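Local coordinates for protein Xaa-Pro Dipeptidase (Alteromonas macleodii, PDB 2QS8) that probably cleaves the carboxy-terminal residue from dipeptides or short peptides as a metal-dependent carboxypeptidase of the amidohydrolase superfamily, at residues S7-G19 / S26-S38. Residues are numbered along the deposited sequence; the frame is centred on the assembly and turned at random.
Sequences SKTLIHAGKLIDG and SRISIVIDGNIIS
Strands 9-13 and 28-33 pair antiparallel in the small beta domain that stands beside the catalytic TIM barrel of amidohydrolases, well away from the magnesium site. Thr9 and Ile32, Ile11 and Ile30, and Ala13 and Ile28 form three hydrogen-bonded pairs, alternating with the non-hydrogen-bonded pairs Leu10-Val31 and His12-Ser29; Thr9 N to Ile32 O is 2.8 Å, and the return bond from Ile32 N to Thr9 O is nearly straight at 176°. Beyond them the chain turns a corner at Gly14 and Lys15, and Arg27 N reaches Gly14 O at 2.7 Å from above the carbonyl plane.

On the face of Ile11, Ile30 and Ile32, the CD1 methyls of Ile11 and Ile32 meet at 3.7 Å. After the corner the chain folds back over this face, and Leu16, its CG anti to the backbone N (chi1 172°), straddles two isoleucines, with CD2 3.7 Å from Ile28 CG2 and CD1 4.1 Å from Ile30 CD1. Val61 of strand 60-67 and Ile375 also touch Leu16. The other face mixes Leu10 and Val31 with the polar His12 and Ser29: Leu10 CD1 packs 4.0 Å from Ser29 CB, while Ser29 OG sits at the edge of the His12 ring, 3.5 Å from His12 CD2. The buried polar groups of His12 and Ser29 are satisfied by later residues of the same chain, the hydroxyl by Gly43 and Ile45 and the imidazole by Tyr53 and Ile45, so the two strands are joined mainly by backbone bonds and aliphatic contacts.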
loop_
_atom_site.group_PDB
_atom_site.type_symbol
_atom_site.label_atom_id
_atom_site.label_comp_id
_atom_site.label_asym_id
_atom_site.label_seq_id
_atom_site.Cartn_x
_atom_site.Cartn_y
_atom_site.Cartn_z
ATOM N N SER A 7 -22.834 55.263 -7.518
ATOM C CA SER A 7 -22.128 55.565 -8.796
ATOM C C SER A 7 -22.093 54.346 -9.704
ATOM O O SER A 7 -21.892 53.219 -9.245
ATOM C CB SER A 7 -20.700 56.037 -8.509
ATOM O OG SER A 7 -20.706 57.300 -7.864
ATOM N N LYS A 8 -22.284 54.557 -11.000
ATOM C CA LYS A 8 -22.295 53.463 -11.961
ATOM C C LYS A 8 -21.547 53.809 -13.247
ATOM O O LYS A 8 -21.235 54.964 -13.511
ATOM C CB LYS A 8 -23.742 53.091 -12.300
ATOM C CG LYS A 8 -24.636 52.897 -11.085
ATOM C CD LYS A 8 -26.028 52.428 -11.481
ATOM C CE LYS A 8 -26.865 52.135 -10.246
ATOM N NZ LYS A 8 -28.192 51.574 -10.590
ATOM N N THR A 9 -21.247 52.795 -14.048
ATOM C CA THR A 9 -20.576 53.012 -15.307
ATOM C C THR A 9 -21.519 52.661 -16.444
ATOM O O THR A 9 -22.205 51.637 -16.409
ATOM C CB THR A 9 -19.320 52.142 -15.441
ATOM O OG1 THR A 9 -18.379 52.507 -14.429
ATOM C CG2 THR A 9 -18.694 52.331 -16.807
ATOM N N LEU A 10 -21.550 53.519 -17.451
ATOM C CA LEU A 10 -22.393 53.275 -18.610
ATOM C C LEU A 10 -21.538 52.951 -19.822
ATOM O O LEU A 10 -20.563 53.638 -20.097
ATOM C CB LEU A 10 -23.254 54.502 -18.936
ATOM C CG LEU A 10 -23.995 54.380 -20.275
ATOM C CD1 LEU A 10 -25.152 53.384 -20.136
ATOM C CD2 LEU A 10 -24.510 55.750 -20.711
ATOM N N ILE A 11 -21.917 51.905 -20.544
ATOM C CA ILE A 11 -21.190 51.513 -21.742
ATOM C C ILE A 11 -22.131 51.507 -22.943
ATOM O O ILE A 11 -23.207 50.902 -22.898
ATOM C CB ILE A 11 -20.576 50.096 -21.605
ATOM C CG1 ILE A 11 -19.524 50.081 -20.499
ATOM C CG2 ILE A 11 -19.951 49.668 -22.920
ATOM C CD1 ILE A 11 -18.906 48.719 -20.286
ATOM N N HIS A 12 -21.721 52.195 -24.004
ATOM C CA HIS A 12 -22.485 52.248 -25.242
ATOM C C HIS A 12 -21.816 51.253 -26.170
ATOM O O HIS A 12 -20.701 51.484 -26.649
ATOM C CB HIS A 12 -22.432 53.649 -25.854
ATOM C CG HIS A 12 -23.422 54.609 -25.272
ATOM N ND1 HIS A 12 -23.395 55.959 -25.553
ATOM C CD2 HIS A 12 -24.485 54.415 -24.455
ATOM C CE1 HIS A 12 -24.397 56.555 -24.931
ATOM N NE2 HIS A 12 -25.072 55.640 -24.257
ATOM N N ALA A 13 -22.485 50.137 -26.414
ATOM C CA ALA A 13 -21.927 49.119 -27.281
ATOM C C ALA A 13 -22.507 49.157 -28.699
ATOM O O ALA A 13 -23.705 48.935 -28.899
ATOM C CB ALA A 13 -22.136 47.743 -26.662
ATOM N N GLY A 14 -21.639 49.440 -29.670
ATOM C CA GLY A 14 -22.054 49.493 -31.058
ATOM C C GLY A 14 -22.763 48.202 -31.383
ATOM O O GLY A 14 -23.905 48.202 -31.849
ATOM N N LYS A 15 -22.076 47.097 -31.123
ATOM C CA LYS A 15 -22.627 45.772 -31.344
ATOM C C LYS A 15 -22.425 44.946 -30.075
ATOM O O LYS A 15 -21.522 45.223 -29.279
ATOM C CB LYS A 15 -21.958 45.105 -32.546
ATOM C CG LYS A 15 -22.269 45.804 -33.860
ATOM C CD LYS A 15 -21.953 44.917 -35.041
ATOM C CE LYS A 15 -22.449 45.532 -36.342
ATOM N NZ LYS A 15 -22.277 44.575 -37.476
ATOM N N LEU A 16 -23.275 43.946 -29.877
ATOM C CA LEU A 16 -23.176 43.129 -28.680
ATOM C C LEU A 16 -23.461 41.648 -28.879
ATOM O O LEU A 16 -24.543 41.268 -29.332
ATOM C CB LEU A 16 -24.122 43.662 -27.603
ATOM C CG LEU A 16 -24.282 42.792 -26.345
ATOM C CD1 LEU A 16 -23.012 42.867 -25.512
ATOM C CD2 LEU A 16 -25.472 43.270 -25.515
ATOM N N ILE A 17 -22.466 40.824 -28.549
ATOM C CA ILE A 17 -22.600 39.375 -28.592
ATOM C C ILE A 17 -22.689 39.079 -27.093
ATOM O O ILE A 17 -21.699 39.209 -26.371
ATOM C CB ILE A 17 -21.358 38.704 -29.213
ATOM C CG1 ILE A 17 -21.175 39.192 -30.655
ATOM C CG2 ILE A 17 -21.513 37.187 -29.194
ATOM C CD1 ILE A 17 -19.959 38.622 -31.347
ATOM N N ASP A 18 -23.873 38.708 -26.621
ATOM C CA ASP A 18 -24.060 38.477 -25.196
ATOM C C ASP A 18 -23.726 37.098 -24.632
ATOM O O ASP A 18 -23.667 36.937 -23.417
ATOM C CB ASP A 18 -25.484 38.882 -24.771
ATOM C CG ASP A 18 -26.561 37.923 -25.265
ATOM O OD1 ASP A 18 -26.243 36.884 -25.874
ATOM O OD2 ASP A 18 -27.753 38.216 -25.030
ATOM N N GLY A 19 -23.515 36.112 -25.498
ATOM C CA GLY A 19 -23.182 34.787 -25.016
ATOM C C GLY A 19 -24.316 33.787 -25.045
ATOM O O GLY A 19 -24.071 32.584 -25.082
ATOM N N SER A 26 -27.589 45.103 -32.014
ATOM C CA SER A 26 -27.072 46.427 -32.350
ATOM C C SER A 26 -27.445 47.505 -31.339
ATOM O O SER A 26 -28.549 47.514 -30.807
ATOM C CB SER A 26 -27.574 46.853 -33.732
ATOM O OG SER A 26 -27.140 45.962 -34.742
ATOM N N ARG A 27 -26.508 48.414 -31.100
ATOM C CA ARG A 27 -26.700 49.539 -30.186
ATOM C C ARG A 27 -27.345 49.157 -28.869
ATOM O O ARG A 27 -28.568 49.167 -28.740
ATOM C CB ARG A 27 -27.534 50.629 -30.871
ATOM C CG ARG A 27 -26.842 51.262 -32.086
ATOM C CD ARG A 27 -27.716 52.300 -32.780
ATOM N NE ARG A 27 -28.358 51.762 -33.974
ATOM C CZ ARG A 27 -29.389 50.928 -33.960
ATOM N NH1 ARG A 27 -29.909 50.537 -32.808
ATOM N NH2 ARG A 27 -29.889 50.468 -35.097
ATOM N N ILE A 28 -26.517 48.820 -27.888
ATOM C CA ILE A 28 -27.019 48.441 -26.574
ATOM C C ILE A 28 -26.303 49.197 -25.457
ATOM O O ILE A 28 -25.139 49.561 -25.586
ATOM C CB ILE A 28 -26.881 46.899 -26.335
ATOM C CG1 ILE A 28 -28.067 46.155 -26.957
ATOM C CG2 ILE A 28 -26.863 46.582 -24.851
ATOM C CD1 ILE A 28 -27.969 45.929 -28.420
ATOM N N SER A 29 -27.021 49.447 -24.370
ATOM C CA SER A 29 -26.467 50.137 -23.214
ATOM C C SER A 29 -26.321 49.151 -22.068
ATOM O O SER A 29 -27.291 48.504 -21.666
ATOM C CB SER A 29 -27.375 51.287 -22.776
ATOM O OG SER A 29 -27.218 52.413 -23.619
ATOM N N ILE A 30 -25.104 49.029 -21.554
ATOM C CA ILE A 30 -24.820 48.126 -20.448
ATOM C C ILE A 30 -24.469 48.991 -19.244
ATOM O O ILE A 30 -23.647 49.897 -19.347
ATOM C CB ILE A 30 -23.629 47.206 -20.784
ATOM C CG1 ILE A 30 -23.897 46.490 -22.108
ATOM C CG2 ILE A 30 -23.413 46.203 -19.659
ATOM C CD1 ILE A 30 -22.705 45.740 -22.661
ATOM N N VAL A 31 -25.101 48.719 -18.107
ATOM C CA VAL A 31 -24.832 49.507 -16.912
ATOM C C VAL A 31 -24.113 48.666 -15.876
ATOM O O VAL A 31 -24.579 47.588 -15.508
ATOM C CB VAL A 31 -26.136 50.067 -16.301
ATOM C CG1 VAL A 31 -25.810 51.095 -15.240
ATOM C CG2 VAL A 31 -26.981 50.691 -17.374
ATOM N N ILE A 32 -22.973 49.164 -15.412
ATOM C CA ILE A 32 -22.173 48.460 -14.421
ATOM C C ILE A 32 -22.235 49.145 -13.062
ATOM O O ILE A 32 -22.015 50.350 -12.949
ATOM C CB ILE A 32 -20.704 48.366 -14.876
ATOM C CG1 ILE A 32 -20.618 47.522 -16.146
ATOM C CG2 ILE A 32 -19.849 47.770 -13.776
ATOM C CD1 ILE A 32 -19.274 47.584 -16.829
ATOM N N ASP A 33 -22.546 48.357 -12.038
ATOM C CA ASP A 33 -22.640 48.843 -10.669
ATOM C C ASP A 33 -21.743 47.939 -9.819
ATOM O O ASP A 33 -22.081 46.781 -9.548
ATOM C CB ASP A 33 -24.096 48.779 -10.198
ATOM C CG ASP A 33 -24.284 49.317 -8.793
ATOM O OD1 ASP A 33 -23.585 50.278 -8.415
ATOM O OD2 ASP A 33 -25.145 48.781 -8.067
ATOM N N GLY A 34 -20.597 48.470 -9.408
ATOM C CA GLY A 34 -19.664 47.667 -8.644
ATOM C C GLY A 34 -19.067 46.633 -9.588
ATOM O O GLY A 34 -18.567 46.981 -10.661
ATOM N N ASN A 35 -19.127 45.362 -9.209
ATOM C CA ASN A 35 -18.586 44.298 -10.049
ATOM C C ASN A 35 -19.723 43.558 -10.757
ATOM O O ASN A 35 -19.524 42.485 -11.329
ATOM C CB ASN A 35 -17.770 43.324 -9.196
ATOM C CG ASN A 35 -18.619 42.583 -8.179
ATOM O OD1 ASN A 35 -19.755 42.966 -7.890
ATOM N ND2 ASN A 35 -18.065 41.516 -7.624
ATOM N N ILE A 36 -20.912 44.158 -10.726
ATOM C CA ILE A 36 -22.100 43.562 -11.333
ATOM C C ILE A 36 -22.687 44.339 -12.510
ATOM O O ILE A 36 -22.612 45.562 -12.566
ATOM C CB ILE A 36 -23.223 43.411 -10.270
ATOM C CG1 ILE A 36 -22.726 42.564 -9.102
ATOM C CG2 ILE A 36 -24.464 42.768 -10.886
ATOM C CD1 ILE A 36 -22.320 41.156 -9.498
ATOM N N ILE A 37 -23.276 43.607 -13.449
ATOM C CA ILE A 37 -23.951 44.209 -14.588
ATOM C C ILE A 37 -25.366 44.427 -14.041
ATOM O O ILE A 37 -26.126 43.476 -13.886
ATOM C CB ILE A 37 -23.996 43.244 -15.792
ATOM C CG1 ILE A 37 -22.577 42.978 -16.296
ATOM C CG2 ILE A 37 -24.857 43.818 -16.899
ATOM C CD1 ILE A 37 -22.495 41.914 -17.367
ATOM N N SER A 38 -25.701 45.676 -13.724
ATOM C CA SER A 38 -27.008 46.003 -13.154
ATOM C C SER A 38 -28.153 46.199 -14.143
ATOM O O SER A 38 -29.317 46.062 -13.780
ATOM C CB SER A 38 -26.896 47.247 -12.273
ATOM O OG SER A 38 -26.415 48.347 -13.014
#